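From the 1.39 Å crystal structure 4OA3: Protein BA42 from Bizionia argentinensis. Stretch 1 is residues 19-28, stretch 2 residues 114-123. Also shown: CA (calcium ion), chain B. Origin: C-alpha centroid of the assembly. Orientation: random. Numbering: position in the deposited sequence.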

# COMPACT_ATOMS: atom_id res chain seq x y z
N ASP A 19 -1.27 -0.73 12.26
CA ASP A 19 -2.59 -0.38 12.80
C ASP A 19 -3.44 0.37 11.73
O ASP A 19 -4.64 0.10 11.60
N ALA A 20 -2.79 1.21 10.91
CA ALA A 20 -3.47 1.93 9.82
C ALA A 20 -3.99 0.95 8.76
O ALA A 20 -5.10 1.08 8.25
N ILE A 21 -3.19 -0.10 8.45
CA ILE A 21 -3.64 -1.11 7.51
C ILE A 21 -4.87 -1.82 8.07
O ILE A 21 -5.85 -2.05 7.35
N ARG A 22 -4.82 -2.20 9.37
CA ARG A 22 -5.96 -2.89 9.96
C ARG A 22 -7.23 -2.05 9.89
O ARG A 22 -8.29 -2.56 9.54
N ASP A 23 -7.11 -0.77 10.13
CA ASP A 23 -8.26 0.14 10.08
C ASP A 23 -8.76 0.31 8.65
O ASP A 23 -9.96 0.24 8.40
N ALA A 24 -7.83 0.47 7.69
CA ALA A 24 -8.22 0.59 6.29
C ALA A 24 -8.97 -0.64 5.78
O ALA A 24 -9.92 -0.53 5.02
N GLU A 25 -8.54 -1.84 6.21
CA GLU A 25 -9.17 -3.07 5.79
C GLU A 25 -10.52 -3.35 6.47
O GLU A 25 -11.15 -4.36 6.16
N LYS A 26 -10.99 -2.45 7.33
CA LYS A 26 -12.37 -2.52 7.84
C LYS A 26 -13.28 -1.66 6.94
O LYS A 26 -14.50 -1.67 7.14
N ASN A 27 -12.72 -0.87 5.99
CA ASN A 27 -13.50 -0.03 5.07
C ASN A 27 -13.65 -0.63 3.70
O ASN A 27 -14.50 -0.21 2.91
N THR A 28 -12.83 -1.62 3.39
CA THR A 28 -12.84 -2.24 2.07
C THR A 28 -12.47 -3.71 2.16
O THR A 28 -11.85 -4.11 3.14
N LEU A 114 3.01 7.28 5.10
CA LEU A 114 2.48 5.93 4.89
C LEU A 114 1.12 5.79 5.54
O LEU A 114 0.22 5.23 4.94
N VAL A 115 0.94 6.29 6.76
CA VAL A 115 -0.37 6.18 7.42
C VAL A 115 -1.44 6.89 6.61
O VAL A 115 -2.53 6.35 6.39
N ASP A 116 -1.14 8.11 6.16
CA ASP A 116 -2.11 8.89 5.37
C ASP A 116 -2.44 8.26 4.04
O ASP A 116 -3.60 8.26 3.61
N GLY A 117 -1.43 7.67 3.38
CA GLY A 117 -1.66 6.97 2.14
C GLY A 117 -2.51 5.74 2.34
O GLY A 117 -3.39 5.47 1.54
N ILE A 118 -2.24 4.98 3.41
CA ILE A 118 -3.01 3.78 3.70
C ILE A 118 -4.47 4.16 3.93
O ILE A 118 -5.39 3.50 3.41
N GLU A 119 -4.71 5.20 4.72
CA GLU A 119 -6.08 5.62 4.98
C GLU A 119 -6.80 6.03 3.68
O GLU A 119 -7.93 5.61 3.42
N LYS A 120 -6.12 6.79 2.85
CA LYS A 120 -6.70 7.23 1.57
C LYS A 120 -6.97 6.05 0.65
O LYS A 120 -8.00 5.99 -0.04
N ALA A 121 -6.03 5.08 0.62
CA ALA A 121 -6.20 3.90 -0.20
C ALA A 121 -7.41 3.07 0.23
O ALA A 121 -8.12 2.53 -0.61
N GLY A 122 -7.63 2.89 1.55
CA GLY A 122 -8.79 2.14 2.00
C GLY A 122 -10.10 2.79 1.58
O GLY A 122 -11.03 2.11 1.14
N MET A 123 -10.15 4.11 1.64
CA MET A 123 -11.34 4.90 1.24
C MET A 123 -11.52 4.84 -0.28
O MET A 123 -12.65 4.73 -0.76

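I118 is the centre of the contact. Its CA-to-CB bond points toward stretch 1, with chi1 m and chi2 t. CG2 touches both alanines, 3.9 Å from A20 CB and 3.8 Å from A24 CB. It also sits 3.4 Å from A20 O, close against the backbone. I118 CD1 meets I21 CG1 at 3.7 Å; I21 is also m, t, and its CA-to-CB bond runs sideways. V115, with chi1 t, adds CG1 at 4.1 Å from A20 CB. The CA-to-CB bonds of A20, A24, N27 and T28 point toward stretch 2.

The two helices run nearly parallel, at 11°; their axes come within 8.7 Å at closest approach. The small residues allow a close approach at A24 and G122, whose CA atoms are 4.6 Å apart. A24 CB lies 4.1 Å from G122 CA. A CB on G122 would clash with A24 CB.

Beyond the helix of stretch 1, T28 (chi1 t) places CB 3.7 Å from G122 O. N27 (chi1 m) forms the polar edge. Its ND2 is 3.4 Å from M123 CE; the M123 CA-to-CB bond points away, but the end of the side chain comes nearer (chi1 m, chi2 -96° between wells, chi3 p). No direct hydrogen bond joins the stretches. Water 1 bridges them instead: it accepts from N27 ND2 (2.9 Å) and donates to E119 O (2.8 Å).

The CA-to-CB bond of E25 points away (chi1 m, chi2 t). E25 binds calcium through OE1 and OE2, each 2.5 Å from the calcium ion. Water 2, its O 2.4 Å from the calcium ion, and ligands from elsewhere in the structure complete the site.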

# COMPACT_ATOMS: atom_id res chain seq x y z
CB ASP A 19 -2.47 0.55 14.03
CG ASP A 19 -1.94 -0.10 15.29
OD1 ASP A 19 -1.82 -1.33 15.31
OD2 ASP A 19 -1.57 0.63 16.23
CB ALA A 20 -2.55 2.95 9.19
CB ILE A 21 -2.52 -2.13 7.17
CG1 ILE A 21 -1.41 -1.38 6.39
CG2 ILE A 21 -3.08 -3.28 6.33
CD1 ILE A 21 -0.13 -2.16 6.12
CB ARG A 22 -5.65 -3.25 11.41
CG ARG A 22 -6.70 -4.11 12.07
CD ARG A 22 -6.19 -4.72 13.36
NE ARG A 22 -4.98 -5.51 13.13
CZ ARG A 22 -4.95 -6.74 12.61
NH1 ARG A 22 -6.08 -7.36 12.28
NH2 ARG A 22 -3.80 -7.36 12.44
CB ASP A 23 -7.91 1.51 10.68
CG ASP A 23 -7.69 1.52 12.18
OD1 ASP A 23 -8.30 0.67 12.87
OD2 ASP A 23 -6.96 2.41 12.67
CB ALA A 24 -6.99 0.82 5.44
CB GLU A 25 -8.19 -4.25 6.00
CG GLU A 25 -7.00 -4.19 5.04
CD GLU A 25 -6.09 -5.40 5.09
OE1 GLU A 25 -6.35 -6.31 5.92
OE2 GLU A 25 -5.10 -5.45 4.31
CB LYS A 26 -12.45 -2.03 9.27
CG LYS A 26 -11.73 -2.89 10.28
CD LYS A 26 -11.78 -2.23 11.64
CE LYS A 26 -10.96 -2.95 12.66
NZ LYS A 26 -10.57 -2.05 13.79
CB ASN A 27 -12.81 1.32 4.90
CG ASN A 27 -12.80 2.14 6.15
OD1 ASN A 27 -13.73 2.09 6.96
ND2 ASN A 27 -11.80 3.00 6.30
CB THR A 28 -11.79 -1.53 1.17
OG1 THR A 28 -11.80 -2.10 -0.14
CG2 THR A 28 -10.35 -1.62 1.75
CB LEU A 114 3.45 4.91 5.45
CG LEU A 114 4.74 4.79 4.63
CD1 LEU A 114 5.75 3.89 5.32
CD2 LEU A 114 4.44 4.25 3.21
CB VAL A 115 -0.29 6.77 8.84
CG1 VAL A 115 -1.69 7.00 9.43
CG2 VAL A 115 0.53 5.85 9.74
CB ASP A 116 -1.60 10.31 5.16
CG ASP A 116 -1.59 11.17 6.41
OD1 ASP A 116 -2.09 10.70 7.48
OD2 ASP A 116 -1.09 12.30 6.33
CB ILE A 118 -2.39 3.02 4.89
CG1 ILE A 118 -1.03 2.37 4.47
CG2 ILE A 118 -3.38 1.98 5.48
CD1 ILE A 118 -0.15 2.02 5.60
CB GLU A 119 -6.09 6.79 5.97
CG GLU A 119 -7.49 7.29 6.30
CD GLU A 119 -7.55 8.45 7.27
OE1 GLU A 119 -6.69 9.35 7.18
OE2 GLU A 119 -8.51 8.49 8.08
CB LYS A 120 -5.77 8.24 0.89
CG LYS A 120 -5.86 9.61 1.52
CD LYS A 120 -7.01 10.44 0.93
CE LYS A 120 -7.27 11.73 1.68
NZ LYS A 120 -6.17 12.71 1.53
CB ALA A 121 -4.91 3.07 -0.19
CB MET A 123 -11.19 6.37 1.65
CG MET A 123 -10.95 6.64 3.12
SD MET A 123 -12.43 7.02 4.03
CE MET A 123 -13.04 5.34 4.23
CA CA B . -4.42 -7.67 5.29
O HOH W 1 -9.31 3.77 5.05
O HOH W 2 -2.53 -6.89 4.03